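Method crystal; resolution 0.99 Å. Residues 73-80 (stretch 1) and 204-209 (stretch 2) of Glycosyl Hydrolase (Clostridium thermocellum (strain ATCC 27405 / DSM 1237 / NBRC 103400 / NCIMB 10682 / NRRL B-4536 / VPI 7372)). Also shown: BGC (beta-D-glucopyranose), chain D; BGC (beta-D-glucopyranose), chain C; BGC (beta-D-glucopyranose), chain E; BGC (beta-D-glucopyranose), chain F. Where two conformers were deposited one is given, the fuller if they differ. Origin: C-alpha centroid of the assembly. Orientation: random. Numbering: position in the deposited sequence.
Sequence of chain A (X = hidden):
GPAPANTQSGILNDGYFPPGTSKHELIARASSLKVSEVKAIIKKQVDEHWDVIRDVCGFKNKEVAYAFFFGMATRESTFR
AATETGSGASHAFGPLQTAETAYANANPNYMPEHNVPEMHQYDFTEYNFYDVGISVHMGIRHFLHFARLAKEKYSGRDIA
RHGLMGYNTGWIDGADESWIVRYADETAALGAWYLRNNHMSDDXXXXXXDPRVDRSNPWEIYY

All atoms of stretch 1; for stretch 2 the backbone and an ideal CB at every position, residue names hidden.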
ATOM      1  N   ALA A  73       0.579  -1.464  -5.012  1.00  7.12           N
ATOM      2  CA  ALA A  73       0.453  -2.923  -5.263  1.00  7.27           C
ATOM      3  C   ALA A  73       1.427  -3.334  -6.343  1.00  7.10           C
ATOM      4  O   ALA A  73       2.034  -4.424  -6.287  1.00  7.99           O
ATOM      5  CB  ALA A  73      -0.958  -3.281  -5.628  1.00  7.62           C
ATOM      6  N   THR A  74       1.559  -2.487  -7.356  1.00  6.97           N
ATOM      7  CA  THR A  74       2.485  -2.802  -8.444  1.00  7.03           C
ATOM      8  C   THR A  74       3.922  -2.780  -7.993  1.00  6.92           C
ATOM      9  O   THR A  74       4.683  -3.729  -8.265  1.00  7.98           O
ATOM     10  CB  THR A  74       2.269  -1.841  -9.623  1.00  7.62           C
ATOM     11  OG1 THR A  74       0.896  -1.878 -10.037  1.00  8.59           O
ATOM     12  CG2 THR A  74       3.121  -2.237 -10.788  1.00  8.13           C
ATOM     13  N   ARG A  75       4.314  -1.721  -7.294  1.00  6.89           N
ATOM     14  CA  ARG A  75       5.690  -1.589  -6.880  1.00  7.02           C
ATOM     15  C   ARG A  75       6.121  -2.670  -5.898  1.00  7.14           C
ATOM     16  O   ARG A  75       7.292  -3.095  -5.907  1.00  7.70           O
ATOM     17  CB  ARG A  75       5.906  -0.199  -6.214  1.00  7.54           C
ATOM     18  CG  ARG A  75       7.352   0.117  -5.929  1.00  7.50           C
ATOM     19  CD  ARG A  75       8.195   0.338  -7.167  1.00  7.91           C
ATOM     20  NE  ARG A  75       9.617   0.408  -6.971  1.00  8.49           N
ATOM     21  CZ  ARG A  75      10.418  -0.641  -6.847  1.00  8.78           C
ATOM     22  NH1 ARG A  75       9.922  -1.860  -6.746  1.00  8.85           N
ATOM     23  NH2 ARG A  75      11.712  -0.452  -6.817  1.00  9.30           N
ATOM     24  N   GLU A  76       5.208  -3.072  -5.023  1.00  7.20           N
ATOM     25  CA  GLU A  76       5.522  -3.979  -3.928  1.00  7.09           C
ATOM     26  C   GLU A  76       5.367  -5.429  -4.301  1.00  7.29           C
ATOM     27  O   GLU A  76       6.107  -6.286  -3.742  1.00  7.79           O
ATOM     28  CB  GLU A  76       4.618  -3.643  -2.744  1.00  7.64           C
ATOM     29  CG  GLU A  76       4.995  -2.387  -1.999  1.00  7.55           C
ATOM     30  CD  GLU A  76       6.291  -2.464  -1.198  1.00  8.17           C
ATOM     31  OE1 GLU A  76       6.922  -3.539  -1.184  1.00  8.98           O
ATOM     32  OE2 GLU A  76       6.657  -1.464  -0.544  1.00  8.86           O
ATOM     33  N   SER A  77       4.445  -5.781  -5.203  1.00  7.35           N
ATOM     34  CA  SER A  77       4.162  -7.193  -5.488  1.00  8.07           C
ATOM     35  C   SER A  77       3.904  -7.485  -6.942  1.00  7.55           C
ATOM     36  O   SER A  77       3.598  -8.644  -7.277  1.00  8.57           O
ATOM     37  CB  SER A  77       2.925  -7.684  -4.700  1.00  7.76           C
ATOM     38  OG  SER A  77       1.743  -7.096  -5.194  1.00  8.47           O
ATOM     39  N   THR A  78       3.919  -6.491  -7.825  1.00  7.92           N
ATOM     40  CA  THR A  78       3.483  -6.708  -9.200  1.00  8.75           C
ATOM     41  C   THR A  78       2.080  -7.310  -9.223  1.00  8.88           C
ATOM     42  O   THR A  78       1.725  -8.125 -10.102  1.00  9.05           O
ATOM     43  CB  THR A  78       4.481  -7.482 -10.087  1.00  8.86           C
ATOM     44  OG1 THR A  78       5.810  -7.080  -9.773  1.00  9.65           O
ATOM     45  CG2 THR A  78       4.250  -7.238 -11.568  1.00  9.75           C
ATOM     46  N   PHE A  79       1.243  -6.919  -8.252  1.00  7.99           N
ATOM     47  CA  PHE A  79      -0.120  -7.450  -8.107  1.00  8.74           C
ATOM     48  C   PHE A  79      -0.202  -8.937  -7.723  1.00  9.33           C
ATOM     49  O   PHE A  79      -1.310  -9.494  -7.722  1.00 11.55           O
ATOM     50  CB  PHE A  79      -1.014  -7.125  -9.311  1.00  9.24           C
ATOM     51  CG  PHE A  79      -1.788  -5.822  -9.142  1.00  9.07           C
ATOM     52  CD1 PHE A  79      -2.933  -5.800  -8.378  1.00  9.51           C
ATOM     53  CD2 PHE A  79      -1.405  -4.649  -9.746  1.00  9.72           C
ATOM     54  CE1 PHE A  79      -3.697  -4.649  -8.229  1.00  9.70           C
ATOM     55  CE2 PHE A  79      -2.138  -3.480  -9.574  1.00 10.19           C
ATOM     56  CZ  PHE A  79      -3.315  -3.481  -8.846  1.00  9.41           C
ATOM     57  N   ARG A  80       0.886  -9.564  -7.388  1.00  8.32           N
ATOM     58  CA  ARG A  80       0.910 -10.972  -6.937  0.50  8.57           C
ATOM     59  C   ARG A  80       0.611 -11.028  -5.458  1.00  8.41           C
ATOM     60  O   ARG A  80       1.486 -10.767  -4.616  1.00  8.95           O
ATOM     61  CB  ARG A  80       2.273 -11.556  -7.233  0.50  9.42           C
ATOM     62  CG  ARG A  80       2.522 -11.649  -8.710  0.50 11.55           C
ATOM     63  CD  ARG A  80       3.904 -12.169  -9.026  0.50 12.92           C
ATOM     64  NE  ARG A  80       4.142 -11.918 -10.428  0.50 15.30           N
ATOM     65  CZ  ARG A  80       5.190 -11.281 -10.943  0.50 15.78           C
ATOM     66  NH1 ARG A  80       6.193 -10.856 -10.188  0.50 14.96           N
ATOM     67  NH2 ARG A  80       5.243 -11.115 -12.244  0.50 18.52           N
ATOM     68  N   UNK A 204      -5.256  -5.947 -16.458  1.00 11.70           N
ATOM     69  CA  UNK A 204      -3.948  -5.509 -16.940  1.00 11.45           C
ATOM     70  C   UNK A 204      -3.114  -4.906 -15.828  1.00 11.04           C
ATOM     71  O   UNK A 204      -3.633  -4.307 -14.882  1.00 10.77           O
ATOM     72  CB  UNK A 204      -4.111  -4.494 -18.073  1.00 11.45           C
ATOM     73  N   UNK A 205      -1.800  -5.073 -15.943  1.00 10.96           N
ATOM     74  CA  UNK A 205      -0.865  -4.584 -14.939  1.00 10.01           C
ATOM     75  C   UNK A 205       0.414  -4.142 -15.617  1.00  9.47           C
ATOM     76  O   UNK A 205       0.765  -4.610 -16.698  1.00 11.43           O
ATOM     77  CB  UNK A 205      -0.576  -5.655 -13.886  1.00 10.01           C
ATOM     78  N   UNK A 206       1.129  -3.276 -14.901  1.00  9.55           N
ATOM     79  CA  UNK A 206       2.486  -2.862 -15.201  1.00  9.36           C
ATOM     80  C   UNK A 206       3.430  -3.358 -14.108  1.00  9.00           C
ATOM     81  O   UNK A 206       3.042  -4.246 -13.331  1.00  9.35           O
ATOM     82  CB  UNK A 206       2.569  -1.341 -15.341  1.00  9.36           C
ATOM     83  N   UNK A 207       4.664  -2.861 -14.113  1.00  9.19           N
ATOM     84  CA  UNK A 207       5.653  -3.359 -13.227  1.00  9.18           C
ATOM     85  C   UNK A 207       6.813  -2.373 -13.105  1.00  9.14           C
ATOM     86  O   UNK A 207       7.010  -1.539 -14.011  1.00  9.41           O
ATOM     87  CB  UNK A 207       6.141  -4.729 -13.703  1.00  9.18           C
ATOM     88  N   UNK A 208       7.553  -2.450 -12.023  1.00  9.11           N
ATOM     89  CA  UNK A 208       8.749  -1.625 -11.797  1.00  9.11           C
ATOM     90  C   UNK A 208       9.602  -1.629 -13.038  1.00  9.19           C
ATOM     91  O   UNK A 208      10.016  -2.713 -13.512  1.00  9.71           O
ATOM     92  CB  UNK A 208       9.555  -2.126 -10.597  1.00  9.11           C
ATOM     93  N   UNK A 209       9.920  -0.442 -13.532  1.00  9.51           N
ATOM     94  CA  UNK A 209      10.824  -0.209 -14.684  1.00 10.47           C
ATOM     95  C   UNK A 209      10.197  -0.515 -16.020  1.00 10.73           C
ATOM     96  O   UNK A 209      10.862  -0.363 -17.057  1.00 13.24           O
ATOM     97  CB  UNK A 209      12.091  -1.054 -14.537  1.00 10.47           C
TER
HETATM   98  C2  BGC D   3      10.684  -5.027  -8.663  1.00  9.57           C
HETATM   99  C3  BGC D   3      10.938  -5.388  -7.217  1.00  9.10           C
HETATM  100  C4  BGC D   3       9.663  -5.818  -6.543  1.00  9.06           C
HETATM  101  C5  BGC D   3       8.990  -6.936  -7.346  1.00  9.14           C
HETATM  102  C6  BGC D   3       7.598  -7.216  -6.827  1.00  9.95           C
HETATM  103  C1  BGC D   3      10.075  -6.246  -9.337  1.00  9.32           C
HETATM  104  O2  BGC D   3      11.901  -4.693  -9.314  1.00 10.46           O
HETATM  105  O3  BGC D   3      11.484  -4.241  -6.583  1.00 10.37           O
HETATM  106  O4  BGC D   3       9.943  -6.372  -5.271  1.00  9.22           O
HETATM  107  O5  BGC D   3       8.836  -6.540  -8.703  1.00  9.70           O
HETATM  108  O6  BGC D   3       6.981  -8.220  -7.625  1.00 10.61           O
HETATM  109  C2  BGC C   2       8.469  -8.719 -12.827  1.00 12.34           C
HETATM  110  C3  BGC C   2       8.574  -7.817 -11.590  1.00 10.58           C
HETATM  111  C4  BGC C   2       9.841  -6.974 -11.639  1.00  9.57           C
HETATM  112  C5  BGC C   2       9.996  -6.267 -12.969  1.00  8.94           C
HETATM  113  C6  BGC C   2      11.323  -5.549 -13.069  1.00  9.50           C
HETATM  114  C1  BGC C   2       8.626  -7.907 -14.058  1.00 11.45           C
HETATM  115  O2  BGC C   2       7.175  -9.376 -12.791  1.00 15.21           O
HETATM  116  O3  BGC C   2       8.537  -8.673 -10.427  1.00 10.71           O
HETATM  117  O4  BGC C   2       9.791  -5.906 -10.672  1.00  9.66           O
HETATM  118  O5  BGC C   2       9.900  -7.235 -14.017  1.00 10.27           O
HETATM  119  O6  BGC C   2      12.384  -6.453 -12.974  1.00 12.47           O
HETATM  120  C2  BGC E   4       9.392  -6.569  -2.970  1.00  8.74           C
HETATM  121  C3  BGC E   4       9.031  -5.822  -1.710  1.00  8.82           C
HETATM  122  C4  BGC E   4       9.909  -4.570  -1.553  1.00  8.80           C
HETATM  123  C5  BGC E   4       9.874  -3.767  -2.838  1.00  9.12           C
HETATM  124  C6  BGC E   4      10.798  -2.545  -2.772  1.00  9.77           C
HETATM  125  C1  BGC E   4       9.450  -5.639  -4.172  1.00  8.72           C
HETATM  126  O2  BGC E   4       8.442  -7.617  -3.220  1.00  9.31           O
HETATM  127  O3  BGC E   4       9.179  -6.656  -0.577  1.00  9.98           O
HETATM  128  O4  BGC E   4       9.512  -3.788  -0.445  1.00  8.91           O
HETATM  129  O5  BGC E   4      10.314  -4.565  -3.929  1.00  9.18           O
HETATM  130  O6  BGC E   4      12.165  -2.911  -2.661  1.00 11.71           O
HETATM  131  C2  BGC F   1       9.609  -8.130 -18.596  1.00 17.24           C
HETATM  132  C3  BGC F   1       9.796  -8.362 -17.111  1.00 16.33           C
HETATM  133  C4  BGC F   1       8.451  -8.249 -16.390  1.00 14.33           C
HETATM  134  C5  BGC F   1       7.305  -9.034 -17.045  1.00 16.92           C
HETATM  135  C6  BGC F   1       5.926  -8.768 -16.417  1.00 18.37           C
HETATM  136  C1  BGC F   1       8.467  -9.007 -19.082  1.00 21.83           C
HETATM  137  O1  BGC F   1       8.204  -8.746 -20.438  1.00 28.41           O
HETATM  138  O2  BGC F   1      10.836  -8.508 -19.215  1.00 23.08           O
HETATM  139  O3  BGC F   1      10.797  -7.444 -16.619  1.00 15.67           O
HETATM  140  O4  BGC F   1       8.630  -8.827 -15.115  1.00 13.16           O
HETATM  141  O5  BGC F   1       7.234  -8.740 -18.414  1.00 21.39           O
HETATM  142  O6  BGC F   1       4.905  -9.674 -16.890  1.00 22.21           O

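Residues 204-209 run in an irregular, largely extended path past the C-terminal part of the helix in residues 73-80 and the type I' turn from S77 to R80. No direct hydrogen bond joins the two stretches.

At position 204 the ideal CB has nothing of the first stretch within 5.5 Å, so almost any side chain would fit. It is E204, and its side chain stays clear of the first stretch.

Position 205 is more constrained. Its CA-to-CB bond points toward the first stretch, and the ideal CB lies 4.3 Å from F79 CD2, with the methyl group of T78 also nearby. An apolar side chain, aliphatic or aromatic, would suit this surface. The residue is F205. Its CB makes the apolar contact with F79 CD2 at 4.3 Å, while its ring atom CD2 comes to 4.0 Å from T78 CG2.

The CA-to-CB bond at 206 points away, leaving the backbone to face the helix; the ideal CB is still 4.7 Å from T74 CG2. A small or beta-branched residue would suit the extended backbone. It is T206, whose CG2 lies 4.1 Å from T74 CG2. The carbonyl meets methyl groups rather than donors: T206 O is 3.2 Å from T74 CG2 and 3.7 Å from T78 CG2, and it has no polar partner in the model.

At 207 the bond points sideways, with the ideal CB 3.8 Å from T78 CG2 and glucose units beyond. A flat aromatic side chain would suit a sugar face, though an aliphatic one could also cover the methyl group. The ring of W207 leads away to lie with one face against the glucoses of chains C and F, CE3 reaching 3.5 Å from C6 of chain F.

At 208 the CA-to-CB bond points toward the first stretch, and the ideal CB lies 3.9 Å from R75 NH1. The positive charge favours an acid, and Asp, Glu or a neutral amide could also address the sugar hydroxyls. It is D208. Its OD1 sits over one face of the guanidinium, 3.5 Å from R75 NE, a salt bridge of charges alone because no N-H points at the oxygen. D208 OD2 accepts from O2 of the chain D glucose at 2.6 Å; R75 NH1 donates to O3 of that sugar at 2.9 Å. A water accepts from D208 N (2.8 Å) and lies 2.8 Å from T74 O, within hydrogen-bonding reach, bridging the two backbones.

Position 209 has positive phi, which favours Gly or Asn. T209 instead donates from OG1 to D208 O at 2.6 Å.

Stretch 2 (204-209) EFTWDT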
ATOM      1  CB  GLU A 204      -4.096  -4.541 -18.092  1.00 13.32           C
ATOM      2  CG  GLU A 204      -4.810  -5.161 -19.276  1.00 15.41           C
ATOM      3  CD  GLU A 204      -4.584  -4.460 -20.586  1.00 17.27           C
ATOM      4  OE1 GLU A 204      -5.496  -4.500 -21.400  1.00 22.13           O
ATOM      5  OE2 GLU A 204      -3.492  -3.930 -20.864  1.00 19.35           O
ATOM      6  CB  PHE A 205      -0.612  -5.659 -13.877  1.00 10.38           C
ATOM      7  CG  PHE A 205       0.062  -6.908 -14.406  1.00 10.97           C
ATOM      8  CD1 PHE A 205      -0.677  -7.910 -15.011  1.00 12.31           C
ATOM      9  CD2 PHE A 205       1.429  -7.052 -14.345  1.00 11.59           C
ATOM     10  CE1 PHE A 205      -0.046  -9.031 -15.550  1.00 13.53           C
ATOM     11  CE2 PHE A 205       2.067  -8.172 -14.837  1.00 13.35           C
ATOM     12  CZ  PHE A 205       1.341  -9.162 -15.432  1.00 13.10           C
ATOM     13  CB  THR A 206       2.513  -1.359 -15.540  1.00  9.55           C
ATOM     14  OG1 THR A 206       3.840  -0.999 -15.955  1.00 10.09           O
ATOM     15  CG2 THR A 206       2.104  -0.497 -14.388  1.00  9.27           C
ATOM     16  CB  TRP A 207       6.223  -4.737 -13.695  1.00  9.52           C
ATOM     17  CG  TRP A 207       6.793  -4.717 -15.084  1.00 10.53           C
ATOM     18  CD1 TRP A 207       8.078  -4.407 -15.471  1.00 10.72           C
ATOM     19  CD2 TRP A 207       6.091  -5.054 -16.274  1.00 11.88           C
ATOM     20  NE1 TRP A 207       8.198  -4.543 -16.796  1.00 12.11           N
ATOM     21  CE2 TRP A 207       7.004  -4.926 -17.347  1.00 12.69           C
ATOM     22  CE3 TRP A 207       4.784  -5.431 -16.543  1.00 13.16           C
ATOM     23  CZ2 TRP A 207       6.656  -5.199 -18.679  1.00 15.15           C
ATOM     24  CZ3 TRP A 207       4.412  -5.694 -17.891  1.00 16.82           C
ATOM     25  CH2 TRP A 207       5.361  -5.570 -18.947  1.00 17.91           C
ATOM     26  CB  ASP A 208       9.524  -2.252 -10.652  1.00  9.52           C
ATOM     27  CG  ASP A 208      10.768  -1.489 -10.238  1.00  9.19           C
ATOM     28  OD1 ASP A 208      10.684  -0.246 -10.258  1.00 10.43           O
ATOM     29  OD2 ASP A 208      11.810  -2.122  -9.947  1.00 10.64           O
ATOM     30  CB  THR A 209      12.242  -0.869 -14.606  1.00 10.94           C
ATOM     31  OG1 THR A 209      12.175  -2.276 -14.892  1.00 13.79           O
ATOM     32  CG2 THR A 209      12.878  -0.573 -13.255  1.00 12.26           C
TER
HETATM   33  O   HOH W   1       6.796  -4.291  -9.995  1.00 10.41           O
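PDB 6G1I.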